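Local structure of putative epoxide hydrolase protein (Klebsiella pneumoniae subsp. pneumoniae, 5BOV) at residues W183-T196 with P279-P291. The protein is a putative epoxide hydrolase of the alpha/beta hydrolase family, probably acting on epoxides or esters, although its substrate is not established. Residues are numbered along the deposited sequence; the frame is centred on the assembly and turned at random.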
ATOM      1  N   TRP A 183      -5.191  13.776  -3.100  1.00  9.17           N
ATOM      2  CA  TRP A 183      -4.733  13.292  -4.370  1.00  9.15           C
ATOM      3  C   TRP A 183      -4.031  14.380  -5.182  1.00  9.85           C
ATOM      4  O   TRP A 183      -2.993  14.167  -5.777  1.00  9.79           O
ATOM      5  CB  TRP A 183      -5.905  12.717  -5.215  1.00  9.20           C
ATOM      6  CG  TRP A 183      -6.404  11.358  -4.970  1.00  8.85           C
ATOM      7  CD1 TRP A 183      -6.524  10.739  -3.795  1.00  8.59           C
ATOM      8  CD2 TRP A 183      -6.977  10.471  -5.948  1.00  8.77           C
ATOM      9  NE1 TRP A 183      -7.078   9.505  -3.964  1.00  8.62           N
ATOM     10  CE2 TRP A 183      -7.387   9.331  -5.279  1.00  8.78           C
ATOM     11  CE3 TRP A 183      -7.160  10.548  -7.317  1.00  9.20           C
ATOM     12  CZ2 TRP A 183      -7.996   8.260  -5.923  1.00  8.86           C
ATOM     13  CZ3 TRP A 183      -7.722   9.458  -7.984  1.00  8.95           C
ATOM     14  CH2 TRP A 183      -8.138   8.367  -7.304  1.00  9.01           C
ATOM     15  N   HIS A 184      -4.626  15.561  -5.181  1.00 10.93           N
ATOM     16  CA  HIS A 184      -4.063  16.705  -5.955  1.00 11.94           C
ATOM     17  C   HIS A 184      -2.754  17.161  -5.330  1.00 12.38           C
ATOM     18  O   HIS A 184      -1.843  17.460  -6.059  1.00 13.34           O
ATOM     19  CB  HIS A 184      -5.033  17.906  -5.947  1.00 13.82           C
ATOM     20  CG  HIS A 184      -6.181  17.792  -6.889  1.00 15.75           C
ATOM     21  ND1 HIS A 184      -6.024  17.538  -8.241  1.00 16.87           N
ATOM     22  CD2 HIS A 184      -7.515  17.932  -6.690  1.00 17.24           C
ATOM     23  CE1 HIS A 184      -7.201  17.504  -8.822  1.00 17.56           C
ATOM     24  NE2 HIS A 184      -8.126  17.783  -7.915  1.00 18.18           N
ATOM     25  N   GLN A 185      -2.637  17.149  -4.007  1.00 12.36           N
ATOM     26  CA  GLN A 185      -1.347  17.520  -3.399  1.00 12.73           C
ATOM     27  C   GLN A 185      -0.255  16.521  -3.758  1.00 12.02           C
ATOM     28  O   GLN A 185       0.925  16.867  -3.909  1.00 11.13           O
ATOM     29  CB  GLN A 185      -1.460  17.556  -1.891  1.00 14.54           C
ATOM     30  CG  GLN A 185      -2.223  18.763  -1.320  1.00 16.26           C
ATOM     31  CD  GLN A 185      -1.910  18.885   0.201  1.00 17.29           C
ATOM     32  OE1 GLN A 185      -2.061  17.910   0.963  1.00 18.53           O
ATOM     33  NE2 GLN A 185      -1.416  20.030   0.595  1.00 18.58           N
ATOM     34  N   ALA A 186      -0.632  15.247  -3.726  1.00 10.65           N
ATOM     35  CA  ALA A 186       0.366  14.154  -3.842  1.00 10.23           C
ATOM     36  C   ALA A 186       0.810  13.988  -5.276  1.00 10.05           C
ATOM     37  O   ALA A 186       1.924  13.529  -5.510  1.00  9.75           O
ATOM     38  CB  ALA A 186      -0.229  12.870  -3.291  1.00  9.62           C
ATOM     39  N   SER A 187      -0.049  14.306  -6.241  1.00 10.03           N
ATOM     40  CA  SER A 187       0.313  14.183  -7.675  1.00 10.45           C
ATOM     41  C   SER A 187      -0.142  15.444  -8.424  1.00 11.75           C
ATOM     42  O   SER A 187      -1.148  15.455  -9.103  1.00 11.35           O
ATOM     43  CB  SER A 187      -0.342  12.943  -8.273  1.00 10.17           C
ATOM     44  OG  SER A 187       0.105  11.747  -7.664  1.00  9.69           O
ATOM     45  N   PRO A 188       0.518  16.535  -8.132  1.00 13.23           N
ATOM     46  CA  PRO A 188       0.049  17.827  -8.701  1.00 14.83           C
ATOM     47  C   PRO A 188      -0.082  17.932 -10.207  1.00 16.16           C
ATOM     48  O   PRO A 188      -0.895  18.754 -10.662  1.00 16.53           O
ATOM     49  CB  PRO A 188       1.124  18.839  -8.246  1.00 15.26           C
ATOM     50  CG  PRO A 188       1.900  18.178  -7.248  1.00 15.22           C
ATOM     51  CD  PRO A 188       1.737  16.683  -7.350  1.00 14.16           C
ATOM     52  N   GLN A 189       0.606  17.102 -10.969  1.00 16.69           N
ATOM     53  CA  GLN A 189       0.507  17.110 -12.412  1.00 18.32           C
ATOM     54  C   GLN A 189      -0.367  15.980 -12.961  1.00 17.12           C
ATOM     55  O   GLN A 189      -0.509  15.837 -14.182  1.00 16.73           O
ATOM     56  CB  GLN A 189       1.929  17.084 -13.027  1.00 20.61           C
ATOM     57  CG  GLN A 189       2.627  18.443 -13.034  1.00 24.65           C
ATOM     58  CD  GLN A 189       3.006  19.003 -11.654  1.00 29.11           C
ATOM     59  OE1 GLN A 189       3.785  18.397 -10.910  1.00 35.53           O
ATOM     60  NE2 GLN A 189       2.533  20.225 -11.345  1.00 33.11           N
ATOM     61  N   TRP A 190      -1.012  15.191 -12.092  1.00 13.89           N
ATOM     62  CA  TRP A 190      -1.951  14.204 -12.568  1.00 13.36           C
ATOM     63  C   TRP A 190      -3.326  14.832 -12.769  1.00 14.17           C
ATOM     64  O   TRP A 190      -4.041  15.152 -11.790  1.00 13.31           O
ATOM     65  CB  TRP A 190      -2.024  13.062 -11.528  1.00 12.22           C
ATOM     66  CG  TRP A 190      -2.949  11.899 -11.911  1.00 11.88           C
ATOM     67  CD1 TRP A 190      -3.304  11.510 -13.148  1.00 12.39           C
ATOM     68  CD2 TRP A 190      -3.417  10.888 -11.008  1.00 11.38           C
ATOM     69  NE1 TRP A 190      -4.089  10.373 -13.078  1.00 12.27           N
ATOM     70  CE2 TRP A 190      -4.121   9.931 -11.778  1.00 11.31           C
ATOM     71  CE3 TRP A 190      -3.331  10.714  -9.633  1.00 10.95           C
ATOM     72  CZ2 TRP A 190      -4.842   8.904 -11.198  1.00 11.10           C
ATOM     73  CZ3 TRP A 190      -3.990   9.671  -9.058  1.00 11.12           C
ATOM     74  CH2 TRP A 190      -4.744   8.731  -9.873  1.00 10.99           C
ATOM     75  N   GLN A 191      -3.764  14.894 -14.033  1.00 15.93           N
ATOM     76  CA  GLN A 191      -5.054  15.486 -14.331  1.00 17.75           C
ATOM     77  C   GLN A 191      -6.162  14.439 -14.305  1.00 17.04           C
ATOM     78  O   GLN A 191      -6.867  14.198 -15.299  1.00 16.87           O
ATOM     79  CB  GLN A 191      -4.931  16.163 -15.692  1.00 20.83           C
ATOM     80  CG  GLN A 191      -3.913  17.291 -15.723  1.00 22.87           C
ATOM     81  CD  GLN A 191      -3.833  17.908 -17.115  1.00 28.99           C
ATOM     82  OE1 GLN A 191      -2.840  17.720 -17.816  1.00 35.51           O
ATOM     83  NE2 GLN A 191      -4.888  18.569 -17.551  1.00 30.00           N
ATOM     84  N   PHE A 192      -6.341  13.793 -13.152  1.00 14.34           N
ATOM     85  CA  PHE A 192      -7.345  12.800 -13.000  1.00 13.96           C
ATOM     86  C   PHE A 192      -8.745  13.359 -13.080  1.00 14.37           C
ATOM     87  O   PHE A 192      -9.018  14.468 -12.627  1.00 14.49           O
ATOM     88  CB  PHE A 192      -7.190  12.027 -11.667  1.00 13.46           C
ATOM     89  CG  PHE A 192      -7.257  12.902 -10.418  1.00 12.91           C
ATOM     90  CD1 PHE A 192      -8.448  13.165  -9.846  1.00 12.44           C
ATOM     91  CD2 PHE A 192      -6.119  13.404  -9.832  1.00 12.39           C
ATOM     92  CE1 PHE A 192      -8.523  13.877  -8.652  1.00 12.86           C
ATOM     93  CE2 PHE A 192      -6.190  14.097  -8.685  1.00 12.44           C
ATOM     94  CZ  PHE A 192      -7.408  14.407  -8.148  1.00 12.63           C
ATOM     95  N   SER A 193      -9.639  12.585 -13.677  1.00 14.31           N
ATOM     96  CA  SER A 193     -11.012  13.040 -13.875  1.00 15.08           C
ATOM     97  C   SER A 193     -11.798  12.954 -12.592  1.00 14.18           C
ATOM     98  O   SER A 193     -11.454  12.170 -11.673  1.00 13.18           O
ATOM     99  CB  SER A 193     -11.730  12.216 -14.970  1.00 16.29           C
ATOM    100  OG  SER A 193     -11.969  10.899 -14.531  1.00 15.44           O
ATOM    101  N   ASP A 194     -12.897  13.707 -12.499  1.00 14.18           N
ATOM    102  CA  ASP A 194     -13.761  13.553 -11.345  1.00 14.56           C
ATOM    103  C   ASP A 194     -14.260  12.143 -11.172  1.00 13.66           C
ATOM    104  O   ASP A 194     -14.425  11.642 -10.093  1.00 13.33           O
ATOM    105  CB  ASP A 194     -15.032  14.434 -11.507  1.00 16.13           C
ATOM    106  CG  ASP A 194     -14.705  15.926 -11.535  1.00 17.74           C
ATOM    107  OD1 ASP A 194     -13.712  16.341 -10.877  1.00 17.65           O
ATOM    108  OD2 ASP A 194     -15.460  16.697 -12.116  1.00 19.66           O
ATOM    109  N   ALA A 195     -14.560  11.483 -12.299  1.00 14.17           N
ATOM    110  CA  ALA A 195     -15.096  10.113 -12.214  1.00 13.80           C
ATOM    111  C   ALA A 195     -14.043   9.151 -11.742  1.00 12.75           C
ATOM    112  O   ALA A 195     -14.377   8.227 -11.041  1.00 13.72           O
ATOM    113  CB  ALA A 195     -15.631   9.633 -13.577  1.00 14.48           C
ATOM    114  N   THR A 196     -12.813   9.366 -12.130  1.00 12.02           N
ATOM    115  CA  THR A 196     -11.711   8.530 -11.678  1.00 11.30           C
ATOM    116  C   THR A 196     -11.642   8.631 -10.197  1.00 10.37           C
ATOM    117  O   THR A 196     -11.610   7.600  -9.462  1.00  9.80           O
ATOM    118  CB  THR A 196     -10.396   8.905 -12.383  1.00 11.39           C
ATOM    119  OG1 THR A 196     -10.481   8.519 -13.773  1.00 12.43           O
ATOM    120  CG2 THR A 196      -9.238   8.229 -11.749  1.00 11.01           C
ATOM    121  N   PRO A 279      10.368   8.964 -15.596  1.00 29.70           N
ATOM    122  CA  PRO A 279      10.254  10.366 -16.133  1.00 34.14           C
ATOM    123  C   PRO A 279       8.798  10.793 -16.264  1.00 35.94           C
ATOM    124  O   PRO A 279       7.956   9.895 -16.494  1.00 34.27           O
ATOM    125  CB  PRO A 279      10.885  10.248 -17.498  1.00 33.25           C
ATOM    126  CG  PRO A 279      10.682   8.835 -17.927  1.00 32.58           C
ATOM    127  CD  PRO A 279      10.620   7.979 -16.645  1.00 30.46           C
ATOM    128  N   GLY A 280       8.535  12.100 -16.019  1.00 35.58           N
ATOM    129  CA  GLY A 280       7.331  12.739 -16.469  1.00 32.27           C
ATOM    130  C   GLY A 280       6.470  13.381 -15.405  1.00 29.16           C
ATOM    131  O   GLY A 280       6.911  13.851 -14.385  1.00 31.90           O
ATOM    132  N   ALA A 281       5.192  13.389 -15.658  1.00 27.11           N
ATOM    133  CA  ALA A 281       4.224  14.010 -14.773  1.00 25.55           C
ATOM    134  C   ALA A 281       3.921  13.058 -13.594  1.00 19.83           C
ATOM    135  O   ALA A 281       3.003  13.353 -12.786  1.00 20.74           O
ATOM    136  CB  ALA A 281       2.910  14.303 -15.538  1.00 25.75           C
ATOM    137  N   VAL A 282       4.676  11.945 -13.488  1.00 18.48           N
ATOM    138  CA  VAL A 282       4.306  10.836 -12.485  1.00 14.95           C
ATOM    139  C   VAL A 282       4.538  11.277 -11.083  1.00 12.76           C
ATOM    140  O   VAL A 282       5.635  11.766 -10.699  1.00 12.05           O
ATOM    141  CB  VAL A 282       5.107   9.505 -12.715  1.00 14.81           C
ATOM    142  CG1 VAL A 282       4.580   8.414 -11.797  1.00 14.18           C
ATOM    143  CG2 VAL A 282       4.967   9.028 -14.152  1.00 16.24           C
ATOM    144  N   GLY A 283       3.498  11.150 -10.276  1.00 11.32           N
ATOM    145  CA  GLY A 283       3.461  11.525  -8.914  1.00 10.41           C
ATOM    146  C   GLY A 283       3.515  10.369  -7.921  1.00  9.56           C
ATOM    147  O   GLY A 283       4.344   9.431  -8.074  1.00  9.80           O
ATOM    148  N   HIS A 284       2.628  10.413  -6.966  1.00  9.19           N
ATOM    149  CA  HIS A 284       2.605   9.524  -5.845  1.00  9.75           C
ATOM    150  C   HIS A 284       1.990   8.151  -6.143  1.00  9.69           C
ATOM    151  O   HIS A 284       2.150   7.204  -5.323  1.00 10.18           O
ATOM    152  CB  HIS A 284       1.809  10.231  -4.773  1.00 10.49           C
ATOM    153  CG  HIS A 284       1.700   9.504  -3.489  1.00 11.75           C
ATOM    154  ND1 HIS A 284       2.793   9.103  -2.754  1.00 13.52           N
ATOM    155  CD2 HIS A 284       0.618   9.211  -2.734  1.00 13.04           C
ATOM    156  CE1 HIS A 284       2.382   8.521  -1.634  1.00 13.15           C
ATOM    157  NE2 HIS A 284       1.080   8.620  -1.581  1.00 13.84           N
ATOM    158  N   ASN A 285       1.282   8.033  -7.258  1.00  9.06           N
ATOM    159  CA  ASN A 285       0.603   6.751  -7.612  1.00  8.37           C
ATOM    160  C   ASN A 285       1.055   6.233  -8.994  1.00  8.27           C
ATOM    161  O   ASN A 285       0.330   6.352  -9.981  1.00  7.71           O
ATOM    162  CB  ASN A 285      -0.912   6.957  -7.495  1.00  8.24           C
ATOM    163  CG  ASN A 285      -1.707   5.688  -7.667  1.00  8.42           C
ATOM    164  OD1 ASN A 285      -1.202   4.643  -8.116  1.00  7.89           O
ATOM    165  ND2 ASN A 285      -2.985   5.760  -7.331  1.00  8.45           N
ATOM    166  N   PRO A 286       2.286   5.718  -9.077  1.00  8.07           N
ATOM    167  CA  PRO A 286       2.761   5.223 -10.343  1.00  8.20           C
ATOM    168  C   PRO A 286       1.899   4.176 -11.027  1.00  8.09           C
ATOM    169  O   PRO A 286       1.755   4.216 -12.243  1.00  8.13           O
ATOM    170  CB  PRO A 286       4.152   4.678  -9.998  1.00  8.28           C
ATOM    171  CG  PRO A 286       4.615   5.536  -8.881  1.00  8.34           C
ATOM    172  CD  PRO A 286       3.417   5.741  -8.081  1.00  8.12           C
ATOM    173  N   PRO A 287       1.315   3.245 -10.247  1.00  7.71           N
ATOM    174  CA  PRO A 287       0.552   2.275 -11.075  1.00  7.72           C
ATOM    175  C   PRO A 287      -0.669   2.881 -11.759  1.00  8.04           C
ATOM    176  O   PRO A 287      -1.032   2.460 -12.849  1.00  8.40           O
ATOM    177  CB  PRO A 287       0.119   1.201 -10.090  1.00  7.75           C
ATOM    178  CG  PRO A 287       0.285   1.792  -8.704  1.00  7.65           C
ATOM    179  CD  PRO A 287       1.371   2.848  -8.861  1.00  7.83           C
ATOM    180  N   GLN A 288      -1.344   3.794 -11.070  1.00  8.05           N
ATOM    181  CA  GLN A 288      -2.547   4.366 -11.666  1.00  8.41           C
ATOM    182  C   GLN A 288      -2.142   5.404 -12.751  1.00  9.15           C
ATOM    183  O   GLN A 288      -2.837   5.520 -13.798  1.00  9.37           O
ATOM    184  CB  GLN A 288      -3.412   5.010 -10.639  1.00  9.04           C
ATOM    185  CG  GLN A 288      -4.863   5.085 -11.148  1.00  9.45           C
ATOM    186  CD  GLN A 288      -5.925   5.290 -10.051  1.00  9.86           C
ATOM    187  OE1 GLN A 288      -5.691   5.137  -8.871  1.00  9.72           O
ATOM    188  NE2 GLN A 288      -7.134   5.630 -10.508  1.00 10.80           N
ATOM    189  N   GLU A 289      -1.089   6.148 -12.495  1.00  9.49           N
ATOM    190  CA  GLU A 289      -0.653   7.280 -13.358  1.00 10.10           C
ATOM    191  C   GLU A 289       0.176   6.832 -14.522  1.00 11.12           C
ATOM    192  O   GLU A 289       0.128   7.463 -15.561  1.00 11.67           O
ATOM    193  CB  GLU A 289       0.173   8.256 -12.535  1.00 10.56           C
ATOM    194  CG  GLU A 289      -0.622   8.939 -11.441  1.00 10.57           C
ATOM    195  CD  GLU A 289       0.275   9.863 -10.591  1.00 11.55           C
ATOM    196  OE1 GLU A 289       0.924  10.737 -11.260  1.00 12.78           O
ATOM    197  OE2 GLU A 289       0.221   9.761  -9.357  1.00 11.52           O
ATOM    198  N   ASP A 290       0.973   5.786 -14.385  1.00 11.06           N
ATOM    199  CA  ASP A 290       1.856   5.268 -15.408  1.00 12.02           C
ATOM    200  C   ASP A 290       1.854   3.716 -15.423  1.00 11.04           C
ATOM    201  O   ASP A 290       2.873   3.076 -15.114  1.00 10.90           O
ATOM    202  CB  ASP A 290       3.270   5.800 -15.222  1.00 13.84           C
ATOM    203  CG  ASP A 290       4.167   5.603 -16.497  1.00 16.75           C
ATOM    204  OD1 ASP A 290       3.774   4.897 -17.443  1.00 17.95           O
ATOM    205  OD2 ASP A 290       5.305   6.066 -16.378  1.00 22.29           O
ATOM    206  N   PRO A 291       0.717   3.140 -15.737  1.00 10.54           N
ATOM    207  CA  PRO A 291       0.572   1.687 -15.665  1.00 10.60           C
ATOM    208  C   PRO A 291       1.566   0.932 -16.590  1.00 11.05           C
ATOM    209  O   PRO A 291       2.010  -0.123 -16.196  1.00 10.46           O
ATOM    210  CB  PRO A 291      -0.889   1.427 -16.060  1.00 10.65           C
ATOM    211  CG  PRO A 291      -1.283   2.663 -16.825  1.00 11.40           C
ATOM    212  CD  PRO A 291      -0.540   3.785 -16.149  1.00 10.92           C
TER
HETATM  213  O   HOH W   1       2.204  14.694 -10.285  1.00 13.94           O
HETATM  214  O   HOH W   2     -10.005   5.421  -9.427  1.00 10.51           O
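Glu289 lies flat against the indole of Trp190, its CG 3.6 Å from the centroid of the five-membered ring in a CH-pi contact and its carboxylate plane only 7° from that of the ring. Phe192 CB lies over the opposite face, toward its rim. The carboxylate is gripped by three donors: Ser187 OG gives its proton to Glu289 OE2 at 2.6 Å, on the syn side but 30° out of plane, Asn285 N reaches Glu289 OE2 from the opposite face, and Gly283 N binds Glu289 OE1. Ser187 OG in turn accepts from His284 N at 2.9 Å, so the hydroxyl bridges the carboxylate and a backbone N, both of 279-291. Gln288 crosses the indole at about a right angle and sets CD at its edge, 3.6 Å from Trp190 CH2. A water joins Gln288 NE2 to Thr196 O. His284 CB packs 3.6 Å from Ala186 CB; on the loop after the last strand and touching the apparent nucleophile elbow, His284 is probably the catalytic histidine of the alpha/beta hydrolase fold. The contact thus fastens the link between helices 175-186 and 194-201 to the loop that leaves strand 273-278, at one edge of the central sheet, and enters helix 286-289.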